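Local coordinates for protein subtilase cytotoxin subunit A (Escherichia coli, PDB 2IY9) that cleaves the host endoplasmic reticulum chaperone BiP as the subtilase-type serine protease subunit of an AB5 toxin, triggering a stress response and eventual cell death, at residues Ala284-Asn289 with Thr295-Thr300; Asp174-Ala179 with Gly280-Met285; Ser38-Asn43 with Lys325-Phe330; Val46-Val51 with Ser95-Arg100; Ser132-Val137 with Leu166-Arg171. One frame throughout, in Å; residues are numbered along the deposited sequence.

Interaction 1. Residues Ala284-Asn289 with Thr295-Thr300; sequences AMTSCN and TELKRT
Met285 and Thr286 meet Leu297 and Thr300 where two successive helices of the subtilase fold pack against each other. The two consecutive helices, 271-288 and 294-304, are joined by a short connection. The short axes pass 11.1 Å apart, and their directions differ by 132°. Met285 spans the gap. Its CB lies 3.9 Å from Leu297 CD2. CG leaves anti to the carbonyl carbon and the chain runs on extended through SD. It then bends at the last torsion (chi3 66°), which turns the terminal methyl toward helix 294-304. There Met285 CE rests 3.8 Å from the backbone Leu297 O. The same methyl packs 3.9 Å from Thr300 CG2, and the two side chains slide past each other in opposite directions. Phe330 of helix 323-331 also touches the Met285 side chain, so the thioether is buried among three helices.

The C-terminal end of helix 271-288 is anchored by a hydroxyl and a disulfide. Ser287 OG donates back to Ala284 O at 2.7 Å and is also bonded to Asp41 N, so one hydroxyl serves both the helix and a loop. Cys288 forms the disulfide with Cys331, which fixes this helix end to the C-terminal helix. Thr286 uses its two branches differently. Its OG1 is hydrogen-bonded to Ala283 O, one turn back in the helix. The Thr286 and Leu297 side chains cross at about a right angle, with Thr286 CG2 3.8 Å from Leu297 CD1 and nearly as close to CD2.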
# COMPACT_ATOMS: atom_id res chain seq x y z
N ALA A 284 -9.07 -4.91 -5.49
CA ALA A 284 -10.13 -5.00 -6.48
C ALA A 284 -9.79 -6.00 -7.58
O ALA A 284 -10.62 -6.81 -7.97
CB ALA A 284 -10.40 -3.62 -7.08
N MET A 285 -8.55 -5.95 -8.08
CA MET A 285 -8.07 -6.92 -9.06
C MET A 285 -8.13 -8.35 -8.51
O MET A 285 -8.62 -9.27 -9.20
CB MET A 285 -6.64 -6.59 -9.47
CG MET A 285 -6.49 -5.22 -10.11
SD MET A 285 -4.77 -4.71 -10.24
CE MET A 285 -4.06 -5.87 -11.38
N THR A 286 -7.66 -8.55 -7.28
CA THR A 286 -7.56 -9.90 -6.71
C THR A 286 -8.92 -10.58 -6.60
O THR A 286 -9.01 -11.81 -6.69
CB THR A 286 -6.91 -9.92 -5.31
OG1 THR A 286 -7.76 -9.24 -4.39
CG2 THR A 286 -5.53 -9.26 -5.33
N SER A 287 -9.98 -9.79 -6.42
CA SER A 287 -11.34 -10.31 -6.37
C SER A 287 -11.64 -11.18 -7.60
O SER A 287 -12.37 -12.18 -7.49
CB SER A 287 -12.38 -9.18 -6.23
OG SER A 287 -12.63 -8.50 -7.46
N CYS A 288 -11.06 -10.82 -8.74
CA CYS A 288 -11.29 -11.50 -10.02
C CYS A 288 -10.54 -12.83 -10.19
O CYS A 288 -10.97 -13.69 -10.96
CB CYS A 288 -10.97 -10.56 -11.18
SG CYS A 288 -12.17 -9.23 -11.25
N ASN A 289 -9.42 -12.97 -9.48
CA ASN A 289 -8.70 -14.24 -9.41
C ASN A 289 -7.71 -14.22 -8.26
O ASN A 289 -6.56 -13.80 -8.44
CB ASN A 289 -8.00 -14.59 -10.72
CG ASN A 289 -7.29 -15.95 -10.66
OD1 ASN A 289 -7.54 -16.77 -9.77
ND2 ASN A 289 -6.38 -16.17 -11.60
N THR A 295 3.40 -12.29 -9.40
CA THR A 295 4.02 -11.75 -10.60
C THR A 295 2.97 -11.21 -11.59
O THR A 295 3.13 -10.11 -12.12
CB THR A 295 4.97 -12.77 -11.28
OG1 THR A 295 6.03 -13.10 -10.37
CG2 THR A 295 5.59 -12.18 -12.55
N GLU A 296 1.90 -11.97 -11.81
CA GLU A 296 0.85 -11.55 -12.74
C GLU A 296 0.11 -10.29 -12.26
O GLU A 296 -0.14 -9.38 -13.05
CB GLU A 296 -0.15 -12.67 -13.04
CG GLU A 296 -1.15 -12.29 -14.16
CD GLU A 296 -2.37 -13.19 -14.27
OE1 GLU A 296 -2.41 -14.27 -13.63
OE2 GLU A 296 -3.31 -12.80 -15.02
N LEU A 297 -0.24 -10.24 -10.98
CA LEU A 297 -0.86 -9.05 -10.39
C LEU A 297 0.05 -7.83 -10.54
O LEU A 297 -0.38 -6.78 -11.03
CB LEU A 297 -1.20 -9.28 -8.92
CG LEU A 297 -2.54 -9.97 -8.63
CD1 LEU A 297 -2.52 -10.58 -7.23
CD2 LEU A 297 -3.68 -8.96 -8.76
N LYS A 298 1.32 -7.98 -10.14
CA LYS A 298 2.28 -6.88 -10.23
C LYS A 298 2.46 -6.40 -11.68
O LYS A 298 2.39 -5.20 -11.95
CB LYS A 298 3.63 -7.26 -9.62
CG LYS A 298 4.68 -6.15 -9.70
CD LYS A 298 5.88 -6.42 -8.78
CE LYS A 298 6.94 -5.35 -8.98
NZ LYS A 298 8.10 -5.59 -8.10
N ARG A 299 2.70 -7.35 -12.59
CA ARG A 299 2.83 -7.05 -14.02
C ARG A 299 1.61 -6.31 -14.58
O ARG A 299 1.76 -5.29 -15.25
CB ARG A 299 3.08 -8.35 -14.81
CG ARG A 299 3.29 -8.14 -16.31
CD ARG A 299 3.50 -9.46 -17.05
NE ARG A 299 2.33 -10.34 -16.98
CZ ARG A 299 2.28 -11.50 -16.32
NH1 ARG A 299 3.33 -11.97 -15.66
NH2 ARG A 299 1.15 -12.21 -16.32
N THR A 300 0.40 -6.80 -14.31
CA THR A 300 -0.78 -6.13 -14.84
C THR A 300 -0.90 -4.71 -14.29
O THR A 300 -1.18 -3.78 -15.04
CB THR A 300 -2.07 -6.94 -14.60
OG1 THR A 300 -1.95 -8.22 -15.25
CG2 THR A 300 -3.29 -6.21 -15.18

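Interaction 2. Residues Asp174-Ala179 with Gly280-Met285; sequences DRLIVA and GVLAAM
In the core of the subtilase fold, Leu282 of helix 271-288 packs on Leu176 and Val178 of the parallel strand 176-180. This helix carries Ser272, the inferred serine of the charge relay system, at its N-terminal end. The contact lies deeper along the helix, and the Val178 side chain is about 11 Å from that of Ser272. All three touching residues are buried, and the interface is purely apolar.

Leu282 alone on the helix side meets two strand residues. Its CG lies anti to the carbonyl carbon (chi1 -76°), and chi2 (161°) turns the two methyls toward different neighbours. Leu282 CD1 meets Val178 CG2 at 3.4 Å, which is tighter than usual for two methyl carbons. The other branch is looser, with Leu282 CD2 4.2 Å from Leu176 CD1. The leucines cross at about a right angle, whereas the valine meets Leu282 at a slant. In Val178, CG2 lies beside the backbone N and is the methyl that meets the helix; CG1 is anti to that N. The strand alternates: Leu176 and Val178 face the helix, and Ile177 between them points the other way.

On one edge, strand 176-180 is hydrogen-bonded to Lys145 and Ile147. On the other it pairs with Pro214 and Ile216. Leu282 also touches Ile216, so it lies over the neighbouring strand 215-221 as well. Helix 294-304 closes over Leu176 from beside helix 271-288.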
# COMPACT_ATOMS: atom_id res chain seq x y z
N ASP A 174 3.29 -15.68 -4.34
CA ASP A 174 1.90 -15.73 -3.90
C ASP A 174 1.38 -14.40 -3.37
O ASP A 174 0.19 -14.08 -3.53
CB ASP A 174 1.68 -16.86 -2.87
CG ASP A 174 2.68 -16.81 -1.71
OD1 ASP A 174 3.61 -15.97 -1.71
OD2 ASP A 174 2.51 -17.64 -0.78
N ARG A 175 2.25 -13.61 -2.75
CA ARG A 175 1.80 -12.37 -2.09
C ARG A 175 2.59 -11.16 -2.56
O ARG A 175 3.73 -11.29 -3.03
CB ARG A 175 1.91 -12.50 -0.57
CG ARG A 175 1.20 -13.73 -0.01
CD ARG A 175 1.24 -13.77 1.52
NE ARG A 175 0.78 -15.08 2.00
CZ ARG A 175 -0.50 -15.41 2.16
NH1 ARG A 175 -1.47 -14.53 1.92
NH2 ARG A 175 -0.81 -16.63 2.60
N LEU A 176 1.98 -9.99 -2.40
CA LEU A 176 2.59 -8.72 -2.76
C LEU A 176 2.65 -7.78 -1.59
O LEU A 176 1.72 -7.71 -0.78
CB LEU A 176 1.81 -8.04 -3.88
CG LEU A 176 1.92 -8.71 -5.25
CD1 LEU A 176 0.92 -8.08 -6.17
CD2 LEU A 176 3.38 -8.63 -5.79
N ILE A 177 3.74 -7.03 -1.51
CA ILE A 177 3.88 -5.99 -0.50
C ILE A 177 3.84 -4.64 -1.19
O ILE A 177 4.65 -4.36 -2.09
CB ILE A 177 5.16 -6.13 0.32
CG1 ILE A 177 5.08 -7.39 1.19
CG2 ILE A 177 5.39 -4.90 1.19
CD1 ILE A 177 6.30 -7.62 2.03
N VAL A 178 2.87 -3.84 -0.79
CA VAL A 178 2.73 -2.49 -1.31
C VAL A 178 3.33 -1.57 -0.25
O VAL A 178 2.83 -1.47 0.87
CB VAL A 178 1.26 -2.16 -1.62
CG1 VAL A 178 1.16 -0.84 -2.40
CG2 VAL A 178 0.63 -3.30 -2.43
N ALA A 179 4.44 -0.92 -0.62
CA ALA A 179 5.30 -0.20 0.32
C ALA A 179 5.51 1.26 -0.06
O ALA A 179 5.94 1.56 -1.16
CB ALA A 179 6.63 -0.90 0.43
N GLY A 280 -5.73 -0.73 -2.52
CA GLY A 280 -7.17 -0.89 -2.83
C GLY A 280 -7.41 -1.35 -4.26
O GLY A 280 -8.30 -2.16 -4.52
N VAL A 281 -6.61 -0.83 -5.19
CA VAL A 281 -6.73 -1.23 -6.60
C VAL A 281 -6.30 -2.69 -6.74
O VAL A 281 -6.99 -3.47 -7.37
CB VAL A 281 -5.91 -0.30 -7.53
CG1 VAL A 281 -5.96 -0.82 -8.99
CG2 VAL A 281 -6.42 1.15 -7.43
N LEU A 282 -5.18 -3.06 -6.14
CA LEU A 282 -4.76 -4.46 -6.16
C LEU A 282 -5.81 -5.38 -5.51
O LEU A 282 -6.05 -6.48 -6.01
CB LEU A 282 -3.39 -4.64 -5.53
CG LEU A 282 -2.17 -4.21 -6.35
CD1 LEU A 282 -0.96 -4.03 -5.39
CD2 LEU A 282 -1.83 -5.21 -7.45
N ALA A 283 -6.43 -4.92 -4.43
CA ALA A 283 -7.52 -5.69 -3.79
C ALA A 283 -8.66 -5.95 -4.77
O ALA A 283 -9.15 -7.08 -4.86
CB ALA A 283 -8.03 -4.97 -2.55
N ALA A 284 -9.07 -4.91 -5.49
CA ALA A 284 -10.13 -5.00 -6.48
C ALA A 284 -9.79 -6.00 -7.58
O ALA A 284 -10.62 -6.81 -7.97
CB ALA A 284 -10.40 -3.62 -7.08
N MET A 285 -8.55 -5.95 -8.08
CA MET A 285 -8.07 -6.92 -9.06
C MET A 285 -8.13 -8.35 -8.51
O MET A 285 -8.62 -9.27 -9.20
CB MET A 285 -6.64 -6.59 -9.47
CG MET A 285 -6.49 -5.22 -10.11
SD MET A 285 -4.77 -4.71 -10.24
CE MET A 285 -4.06 -5.87 -11.38

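Interaction 3. Residues Ser38-Asn43 with Lys325-Phe330; sequences SLTDKN and KAISMF
Leu39 and Thr40, in the loop after helix 34-38, pack on Ile327 and Ser328 of helix 323-331. That helix belongs to the start of the A2 domain, the C-terminal part that enters the central pore of the SubB pentamer.

The apolar contacts are few and mostly involve methyl groups. Leu39 reaches out with one branch and lays CD1 over the helix backbone, 3.7 Å from Ser328 CA. The same methyl is 4.1 Å from Ser328 CB, although the serine's first side-chain bond is directed away from the loop; its OG is equally near. Nearer the root of the leucine, Leu39 CB is 4.3 Å from Ile327 CG2. Thr40 adds its methyl, with Thr40 CG2 4.0 Å from Ile327 CG2.

The polar contacts do not join the two segments. Thr40 OG1 sits between the backbone N and the carbonyl carbon (chi1 66°), where it is hydrogen-bonded to Met37 O. This rotation leaves the methyl branch to meet the isoleucine. Further on, Asp41 OD2 takes a weak bond from Asn43 N at 2.7 Å, with an N-H...O angle of only 120°.

Helix 271-288 touches both partners: its Ala284 packs on Thr40 and on Ile327. Leu32, near the N terminus, touches Ile327 too. Phe330 turns instead toward Met285 and toward Leu297 of helix 294-304.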
# COMPACT_ATOMS: atom_id res chain seq x y z
N SER A 38 -17.86 -2.50 -11.53
CA SER A 38 -18.78 -3.56 -11.95
C SER A 38 -18.05 -4.83 -12.40
O SER A 38 -18.61 -5.92 -12.33
CB SER A 38 -19.69 -3.05 -13.07
OG SER A 38 -19.00 -2.98 -14.30
N LEU A 39 -16.80 -4.67 -12.85
CA LEU A 39 -15.97 -5.78 -13.31
C LEU A 39 -15.39 -6.66 -12.20
O LEU A 39 -14.88 -7.75 -12.47
CB LEU A 39 -14.81 -5.25 -14.18
CG LEU A 39 -15.12 -4.31 -15.34
CD1 LEU A 39 -13.85 -3.93 -16.08
CD2 LEU A 39 -16.14 -4.92 -16.29
N THR A 40 -15.45 -6.18 -10.96
CA THR A 40 -14.93 -6.93 -9.80
C THR A 40 -15.94 -7.95 -9.28
O THR A 40 -17.15 -7.82 -9.52
CB THR A 40 -14.49 -5.99 -8.65
OG1 THR A 40 -15.63 -5.32 -8.10
CG2 THR A 40 -13.48 -4.94 -9.14
N ASP A 41 -15.44 -8.96 -8.57
CA ASP A 41 -16.26 -10.05 -8.05
C ASP A 41 -16.42 -9.88 -6.53
O ASP A 41 -15.55 -10.29 -5.76
CB ASP A 41 -15.61 -11.41 -8.41
CG ASP A 41 -16.32 -12.61 -7.78
OD1 ASP A 41 -16.34 -13.69 -8.40
OD2 ASP A 41 -16.82 -12.51 -6.63
N LYS A 42 -17.54 -9.29 -6.13
CA LYS A 42 -17.81 -9.01 -4.70
C LYS A 42 -18.13 -10.29 -3.91
O LYS A 42 -18.22 -10.27 -2.69
CB LYS A 42 -18.95 -7.98 -4.55
CG LYS A 42 -20.36 -8.51 -4.84
CD LYS A 42 -21.44 -7.40 -4.70
CE LYS A 42 -21.66 -6.98 -3.24
NZ LYS A 42 -22.48 -5.71 -3.13
N ASN A 43 -18.29 -11.39 -4.63
CA ASN A 43 -18.58 -12.68 -4.02
C ASN A 43 -17.32 -13.43 -3.60
O ASN A 43 -17.41 -14.45 -2.93
CB ASN A 43 -19.44 -13.51 -4.97
CG ASN A 43 -20.81 -12.91 -5.19
OD1 ASN A 43 -21.55 -12.65 -4.23
ND2 ASN A 43 -21.16 -12.66 -6.45
N LYS A 325 -7.69 0.74 -16.29
CA LYS A 325 -6.92 -0.19 -17.10
C LYS A 325 -6.44 -1.42 -16.30
O LYS A 325 -6.55 -2.54 -16.80
CB LYS A 325 -5.75 0.54 -17.77
CG LYS A 325 -5.03 -0.25 -18.86
CD LYS A 325 -5.87 -0.41 -20.12
CE LYS A 325 -5.05 -0.99 -21.27
NZ LYS A 325 -4.21 -2.15 -20.83
N ALA A 326 -5.93 -1.22 -15.09
CA ALA A 326 -5.49 -2.34 -14.24
C ALA A 326 -6.62 -3.34 -13.98
O ALA A 326 -6.43 -4.55 -14.15
CB ALA A 326 -4.92 -1.83 -12.91
N ILE A 327 -7.77 -2.83 -13.57
CA ILE A 327 -8.91 -3.67 -13.19
C ILE A 327 -9.50 -4.32 -14.44
O ILE A 327 -9.70 -5.54 -14.47
CB ILE A 327 -9.95 -2.90 -12.34
CG1 ILE A 327 -9.37 -2.59 -10.95
CG2 ILE A 327 -11.28 -3.70 -12.24
CD1 ILE A 327 -10.09 -1.50 -10.17
N SER A 328 -9.73 -3.52 -15.48
CA SER A 328 -10.21 -4.02 -16.77
C SER A 328 -9.33 -5.16 -17.31
O SER A 328 -9.84 -6.23 -17.62
CB SER A 328 -10.31 -2.88 -17.79
OG SER A 328 -10.96 -3.33 -18.98
N MET A 329 -8.02 -4.92 -17.40
CA MET A 329 -7.09 -5.94 -17.91
C MET A 329 -7.10 -7.22 -17.08
O MET A 329 -7.20 -8.33 -17.61
CB MET A 329 -5.66 -5.40 -17.98
CG MET A 329 -5.37 -4.47 -19.16
SD MET A 329 -5.85 -5.11 -20.80
CE MET A 329 -4.80 -6.55 -20.99
N PHE A 330 -6.98 -7.07 -15.77
CA PHE A 330 -6.88 -8.24 -14.91
C PHE A 330 -8.19 -9.02 -14.89
O PHE A 330 -8.19 -10.25 -14.99
CB PHE A 330 -6.46 -7.86 -13.50
CG PHE A 330 -6.04 -9.04 -12.68
CD1 PHE A 330 -4.75 -9.56 -12.79
CD2 PHE A 330 -6.94 -9.66 -11.82
CE1 PHE A 330 -4.36 -10.66 -12.04
CE2 PHE A 330 -6.56 -10.76 -11.06
CZ PHE A 330 -5.27 -11.26 -11.17

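Interaction 4. Residues Val46-Val51 with Ser95-Arg100; sequences VVVSVV and SLIASR
Ile97 meets Val48 with both branches and Val50 with its CD1 tip. Its CG1 is anti to the carbonyl carbon (chi1 -64°), and chi2 is extended, which carries CD1 out to the strand. There Ile97 CD1 touches two valine methyls. Val50 CG2 lies 3.8 Å from it and Val48 CG1 3.9 Å. The short branch is used as well: Ile97 CG2 meets Val48 CG2 at 3.9 Å.

The two valines share one rotamer. In each, CG1 is anti to the backbone N, as in Val48 with chi1 177°, and CG2 is on the side of the backbone N. They nevertheless present different methyls to the isoleucine tip. Val48 and Ile97 approach tip to tip, so both Val48 branches engage. Val50 and Ile97 slide past each other in opposite directions, and CG2 of Val50 does the touching.

The contact joins the central parallel sheet of the subtilase fold to the helix that carries His89, the inferred histidine of the charge relay system. Strand 47-52 ends at Asp52, inferred to be another member of that system. The side chain of Val50 lies about 4 Å from that of Asp52 and about 7 Å from that of His89. The three touching residues are all buried.

Between the two valines, Ser49 points to the other face of the sheet. Its OG is hydrogen-bonded to Glu144 OE2, and its side chain touches Ile133 of helix 125-134. Helix 271-288 also covers Val48, through Ala283.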
# COMPACT_ATOMS: atom_id res chain seq x y z
N VAL A 46 -11.84 -10.74 -0.18
CA VAL A 46 -10.49 -10.22 -0.30
C VAL A 46 -10.19 -9.50 0.99
O VAL A 46 -10.92 -8.59 1.36
CB VAL A 46 -10.37 -9.23 -1.48
CG1 VAL A 46 -8.99 -8.58 -1.51
CG2 VAL A 46 -10.64 -9.93 -2.81
N VAL A 47 -9.12 -9.92 1.65
CA VAL A 47 -8.67 -9.30 2.89
C VAL A 47 -7.32 -8.64 2.62
O VAL A 47 -6.36 -9.30 2.22
CB VAL A 47 -8.51 -10.34 4.03
CG1 VAL A 47 -8.05 -9.66 5.31
CG2 VAL A 47 -9.81 -11.11 4.27
N VAL A 48 -7.26 -7.33 2.83
CA VAL A 48 -6.00 -6.61 2.69
C VAL A 48 -5.34 -6.53 4.06
O VAL A 48 -5.97 -6.18 5.07
CB VAL A 48 -6.22 -5.19 2.12
CG1 VAL A 48 -4.90 -4.41 2.05
CG2 VAL A 48 -6.87 -5.28 0.73
N SER A 49 -4.06 -6.87 4.10
CA SER A 49 -3.29 -6.77 5.34
C SER A 49 -2.89 -5.31 5.56
O SER A 49 -2.37 -4.66 4.65
CB SER A 49 -2.08 -7.71 5.26
OG SER A 49 -1.45 -7.80 6.53
N VAL A 50 -3.17 -4.77 6.74
CA VAL A 50 -2.75 -3.41 7.06
C VAL A 50 -1.72 -3.48 8.18
O VAL A 50 -2.06 -3.65 9.37
CB VAL A 50 -3.93 -2.47 7.39
CG1 VAL A 50 -3.43 -1.12 7.95
CG2 VAL A 50 -4.76 -2.23 6.15
N VAL A 51 -0.45 -3.41 7.78
CA VAL A 51 0.69 -3.52 8.69
C VAL A 51 1.04 -2.09 9.08
O VAL A 51 1.57 -1.30 8.28
CB VAL A 51 1.88 -4.28 8.04
CG1 VAL A 51 3.01 -4.52 9.07
CG2 VAL A 51 1.40 -5.63 7.46
N SER A 95 -9.13 2.94 6.12
CA SER A 95 -10.28 3.64 5.57
C SER A 95 -10.11 3.89 4.07
O SER A 95 -11.06 3.71 3.31
CB SER A 95 -10.63 4.92 6.34
OG SER A 95 -9.74 6.00 6.08
N LEU A 96 -8.90 4.28 3.65
CA LEU A 96 -8.64 4.56 2.23
C LEU A 96 -8.79 3.31 1.35
O LEU A 96 -9.25 3.41 0.21
CB LEU A 96 -7.26 5.19 2.04
CG LEU A 96 -7.07 6.58 2.64
CD1 LEU A 96 -5.62 7.00 2.51
CD2 LEU A 96 -8.02 7.63 2.02
N ILE A 97 -8.42 2.16 1.90
CA ILE A 97 -8.56 0.88 1.23
C ILE A 97 -10.02 0.42 1.18
O ILE A 97 -10.51 0.01 0.13
CB ILE A 97 -7.69 -0.20 1.91
CG1 ILE A 97 -6.20 0.16 1.79
CG2 ILE A 97 -7.96 -1.61 1.33
CD1 ILE A 97 -5.33 -0.64 2.77
N ALA A 98 -10.71 0.49 2.31
CA ALA A 98 -11.93 -0.32 2.48
C ALA A 98 -13.19 0.33 3.08
O ALA A 98 -14.23 -0.34 3.21
CB ALA A 98 -11.57 -1.58 3.26
N SER A 99 -13.12 1.60 3.50
CA SER A 99 -14.28 2.21 4.17
C SER A 99 -15.57 2.14 3.34
O SER A 99 -15.56 2.41 2.15
CB SER A 99 -14.00 3.67 4.59
OG SER A 99 -15.22 4.32 4.96
N ARG A 100 -16.67 1.76 3.98
CA ARG A 100 -17.94 1.52 3.29
C ARG A 100 -18.88 2.71 3.26
O ARG A 100 -19.86 2.72 2.52
CB ARG A 100 -18.64 0.30 3.90
CG ARG A 100 -17.79 -0.93 3.73
CD ARG A 100 -18.51 -2.22 4.07
NE ARG A 100 -17.60 -3.33 3.81
CZ ARG A 100 -17.89 -4.62 3.96
NH1 ARG A 100 -19.10 -4.99 4.39
NH2 ARG A 100 -16.96 -5.53 3.69

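Interaction 5. Residues Ser132-Val137 with Leu166-Arg171; sequences SIMSNV and LSRMGR
Met134, near the end of helix 125-134, reaches across to Arg168 and Met169 of helix 160-172. Just before it, Ser132 OG is hydrogen-bonded to Arg115 NH1, and Ile133 lies against Arg175. Met134 then carries the contact alone. Its chain is extended as far as SD and bends at the last torsion (chi3 78°), which brings CE to the neighbouring helix. Met134 CE packs 3.7 Å from Met169 CB, close to the helix backbone, and the two methionine side chains cross at about a right angle. The same methyl lies over one face of the Arg168 guanidinium, 4.3 Å above its plane and offset toward the rim. The charge of Arg168 is met by its salt bridge to Glu164, within its own helix. Further on, Asn136 N is bonded back to Ile133 O at 3.1 Å.

Both helices lie on the face of the central sheet away from helices 84-98 and 271-288. Met134 also touches Leu165 and Asn172 of helix 160-172. Met169 and Leu166 in turn cover Ile177 of strand 176-180, while Ile133 reaches Ser49 of strand 47-52.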
# COMPACT_ATOMS: atom_id res chain seq x y z
N SER A 132 4.35 -13.91 10.04
CA SER A 132 3.10 -14.46 10.56
C SER A 132 2.11 -14.77 9.43
O SER A 132 1.47 -15.83 9.41
CB SER A 132 2.49 -13.53 11.61
OG SER A 132 1.19 -13.97 11.98
N ILE A 133 2.01 -13.87 8.45
CA ILE A 133 1.24 -14.15 7.24
C ILE A 133 1.80 -15.35 6.50
O ILE A 133 1.07 -16.28 6.12
CB ILE A 133 1.22 -12.95 6.27
CG1 ILE A 133 0.64 -11.70 6.94
CG2 ILE A 133 0.40 -13.31 5.00
CD1 ILE A 133 0.86 -10.40 6.16
N MET A 134 3.11 -15.33 6.29
CA MET A 134 3.77 -16.30 5.42
C MET A 134 3.66 -17.73 5.90
O MET A 134 3.59 -18.65 5.08
CB MET A 134 5.23 -15.91 5.21
CG MET A 134 5.40 -14.63 4.39
SD MET A 134 7.12 -14.14 4.23
CE MET A 134 7.69 -15.27 2.96
N SER A 135 3.62 -17.93 7.22
CA SER A 135 3.54 -19.27 7.80
C SER A 135 2.11 -19.76 8.07
O SER A 135 1.91 -20.88 8.56
CB SER A 135 4.36 -19.33 9.10
OG SER A 135 3.73 -18.57 10.11
N ASN A 136 1.12 -18.93 7.76
CA ASN A 136 -0.28 -19.26 8.00
C ASN A 136 -0.89 -19.94 6.78
O ASN A 136 -1.30 -19.26 5.84
CB ASN A 136 -1.06 -17.98 8.38
CG ASN A 136 -2.50 -18.26 8.86
OD1 ASN A 136 -3.08 -19.32 8.59
ND2 ASN A 136 -3.06 -17.29 9.56
N VAL A 137 -0.95 -21.28 6.78
CA VAL A 137 -1.53 -22.04 5.67
C VAL A 137 -3.05 -22.05 5.67
O VAL A 137 -3.67 -22.55 4.73
CB VAL A 137 -1.03 -23.53 5.56
CG1 VAL A 137 0.42 -23.60 5.13
CG2 VAL A 137 -1.29 -24.31 6.85
N LEU A 166 12.16 -11.13 1.81
CA LEU A 166 11.55 -10.64 0.57
C LEU A 166 11.91 -11.51 -0.63
O LEU A 166 11.05 -11.78 -1.49
CB LEU A 166 11.91 -9.17 0.33
CG LEU A 166 11.38 -8.22 1.43
CD1 LEU A 166 12.04 -6.87 1.33
CD2 LEU A 166 9.86 -8.07 1.38
N SER A 167 13.16 -11.97 -0.71
CA SER A 167 13.54 -12.86 -1.82
C SER A 167 12.80 -14.19 -1.72
O SER A 167 12.39 -14.74 -2.73
CB SER A 167 15.06 -13.06 -1.91
OG SER A 167 15.55 -13.67 -0.73
N ARG A 168 12.61 -14.69 -0.49
CA ARG A 168 11.79 -15.89 -0.25
C ARG A 168 10.32 -15.69 -0.65
O ARG A 168 9.75 -16.52 -1.35
CB ARG A 168 11.89 -16.33 1.22
CG ARG A 168 11.23 -17.67 1.55
CD ARG A 168 11.79 -18.28 2.85
NE ARG A 168 11.22 -17.74 4.08
CZ ARG A 168 11.62 -16.62 4.68
NH1 ARG A 168 12.58 -15.89 4.13
NH2 ARG A 168 11.06 -16.21 5.80
N MET A 169 9.71 -14.58 -0.21
CA MET A 169 8.34 -14.28 -0.62
C MET A 169 8.26 -14.19 -2.14
O MET A 169 7.30 -14.64 -2.74
CB MET A 169 7.82 -12.99 0.02
CG MET A 169 6.44 -12.52 -0.50
SD MET A 169 5.83 -10.97 0.21
CE MET A 169 7.34 -10.42 0.99
N GLY A 170 9.31 -13.64 -2.76
CA GLY A 170 9.38 -13.54 -4.22
C GLY A 170 9.33 -14.91 -4.87
O GLY A 170 8.55 -15.14 -5.79
N ARG A 171 10.17 -15.82 -4.38
CA ARG A 171 10.18 -17.19 -4.87
C ARG A 171 8.82 -17.88 -4.73
O ARG A 171 8.39 -18.60 -5.63
CB ARG A 171 11.27 -17.99 -4.18
CG ARG A 171 12.65 -17.71 -4.76
CD ARG A 171 13.71 -18.63 -4.20
NE ARG A 171 13.84 -18.54 -2.74
CZ ARG A 171 14.55 -17.62 -2.09
NH1 ARG A 171 15.20 -16.66 -2.74
NH2 ARG A 171 14.60 -17.66 -0.77

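In the fold
From the N terminus, the chain first passes 38-43, whose partner in interaction 3 comes only at 325-330. That contact closes the widest loop and encloses the other four. Inside it, interaction 4 closes first, joining strand 47-52 to helix 84-98. Interaction 5 follows and pairs helices 125-134 and 160-172 on the other face of the sheet. Interaction 2 then closes a long loop from strand 176-180 to helix 271-288. Interaction 1 starts on that same helix and closes quickly on helix 294-304. No loops cross; interactions 2 and 1 meet end to start at Ala284 and Met285. Interactions 1, 2 and 3 touch one another, and interaction 2 also touches interactions 4 and 5.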